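PDB 3S6F: N-acetyltransferase domain-containing protein from Deinococcus radiodurans, which probably transfers acetyl groups from acetyl-coenzyme A to an amine, as a member of the GNAT family of N-acetyltransferases. Local coordinates for the interface of chains A and B. Residues are numbered along the deposited sequence; one frame, centred on the assembly and turned at random. Chains: chain A/B, Hypothetical acetyltransferase.

The interface of chains A and B. Residues chain A 112, 117, 120-121, 125-127; chain B 130-132.
B:Met131, a selenomethionine in this crystal, pushes its side chain from one GNAT-fold subunit into the other, between helix 117-122 and strands 107-112 and 126-134 of chain A. It is a worked example of a strand that pairs by its backbone while one side chain packs into the neighbouring subunit. The side chain is bent at both chi2 and chi3 (-55° and -54°), which brings its methyl CE between A:Glu121 of the helix and the carbonyl O of A:Lys126 (3.5 Å). CG of B:Met131 lies 3.5 Å from the thiol SG of A:Cys112 and also meets CB of A:Tyr120, whose side chain crosses that of B:Met131 obliquely. The methyl CE of B:Met131 packs at 3.7 Å on CG of A:Glu121, the two side chains at about a right angle. A:Leu125 brings its CD2 branch to CB of B:Met131 at 3.7 Å, while the extended A:Arg127 passes the selenium with its CG. Strands 126-134 of the two copies run antiparallel, joined by backbone hydrogen bonds from A:Lys126 N to B:Phe132 O and B:Phe132 N to A:Lys126 O, both 2.9 Å. With CG set between its own N and carbonyl carbon (chi1 74°), B:Phe132 turns one ring face to A:Lys126, whose CB lies over the rim, 3.8 Å from CZ, and whose carbonyl O sits above the same side, beyond the rim near CD1. An alanine here would probably leave A:Lys126 CB and its carbonyl without their aromatic cover and open a gap beside them. The pairing may reflect a dimer in solution or crystal packing.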
# COMPACT_ATOMS: atom_id res chain seq x y z
N CYS A 112 -3.48 11.33 1.02
CA CYS A 112 -3.99 12.29 1.99
C CYS A 112 -4.76 13.42 1.32
O CYS A 112 -4.65 13.65 0.12
CB CYS A 112 -2.87 12.83 2.87
SG CYS A 112 -1.77 14.00 2.07
N VAL A 117 -1.04 17.85 3.74
CA VAL A 117 0.13 17.85 2.89
C VAL A 117 1.37 18.43 3.59
O VAL A 117 2.45 17.84 3.53
CB VAL A 117 -0.18 18.48 1.53
CG1 VAL A 117 1.13 18.75 0.78
CG2 VAL A 117 -1.09 17.57 0.71
N TYR A 120 3.28 16.07 5.93
CA TYR A 120 4.07 15.07 5.24
C TYR A 120 5.28 15.66 4.51
O TYR A 120 6.35 15.06 4.46
CB TYR A 120 3.21 14.25 4.28
CG TYR A 120 2.20 13.38 4.99
CD1 TYR A 120 2.63 12.28 5.73
CD2 TYR A 120 0.84 13.62 4.93
CE1 TYR A 120 1.74 11.46 6.42
CE2 TYR A 120 -0.07 12.79 5.61
CZ TYR A 120 0.39 11.72 6.34
OH TYR A 120 -0.50 10.87 6.98
N GLU A 121 5.13 16.87 3.96
CA GLU A 121 6.27 17.52 3.31
C GLU A 121 7.38 17.78 4.32
O GLU A 121 8.58 17.61 4.00
CB GLU A 121 5.85 18.81 2.61
CG GLU A 121 5.04 18.49 1.36
CD GLU A 121 4.55 19.68 0.57
OE1 GLU A 121 4.29 20.73 1.21
OE2 GLU A 121 4.38 19.53 -0.68
N LEU A 125 8.52 13.86 2.48
CA LEU A 125 7.75 13.21 1.42
C LEU A 125 7.45 14.21 0.32
O LEU A 125 7.31 15.41 0.57
CB LEU A 125 6.47 12.56 1.94
CG LEU A 125 6.67 11.28 2.78
CD1 LEU A 125 7.24 11.53 4.16
CD2 LEU A 125 5.34 10.51 2.88
N LYS A 126 7.37 13.71 -0.90
CA LYS A 126 7.02 14.50 -2.07
C LYS A 126 5.62 14.20 -2.51
O LYS A 126 5.01 13.26 -2.01
CB LYS A 126 8.07 14.27 -3.16
CG LYS A 126 9.50 14.72 -2.74
CD LYS A 126 9.59 16.17 -2.21
CE LYS A 126 11.06 16.59 -1.91
NZ LYS A 126 11.23 17.47 -0.69
N ARG A 127 5.08 14.98 -3.42
CA ARG A 127 3.68 14.97 -3.74
C ARG A 127 3.42 14.55 -5.18
O ARG A 127 4.03 15.11 -6.11
CB ARG A 127 3.18 16.40 -3.51
CG ARG A 127 1.72 16.61 -3.48
CD ARG A 127 1.38 18.11 -3.20
NE ARG A 127 -0.07 18.32 -3.13
CZ ARG A 127 -0.66 19.46 -2.80
NH1 ARG A 127 0.07 20.53 -2.52
NH2 ARG A 127 -1.98 19.54 -2.77
N ALA B 130 -0.92 11.93 -3.33
CA ALA B 130 -0.00 10.82 -2.95
C ALA B 130 1.25 11.46 -2.37
O ALA B 130 1.94 12.21 -3.07
CB ALA B 130 0.35 9.95 -4.14
N MSE B 131 1.54 11.18 -1.11
CA MSE B 131 2.80 11.60 -0.52
C MSE B 131 3.72 10.38 -0.56
O MSE B 131 3.30 9.27 -0.24
CB MSE B 131 2.61 12.05 0.92
CG MSE B 131 1.53 13.11 1.09
SE MSE B 131 1.76 14.71 -0.00
CE MSE B 131 3.59 15.19 0.53
N PHE B 132 4.94 10.58 -1.00
CA PHE B 132 5.82 9.46 -1.27
C PHE B 132 7.28 9.72 -1.03
O PHE B 132 7.75 10.86 -1.01
CB PHE B 132 5.59 8.93 -2.70
CG PHE B 132 6.15 9.84 -3.76
CD1 PHE B 132 5.40 10.91 -4.25
CD2 PHE B 132 7.43 9.68 -4.25
CE1 PHE B 132 5.92 11.79 -5.19
CE2 PHE B 132 7.96 10.54 -5.21
CZ PHE B 132 7.20 11.60 -5.66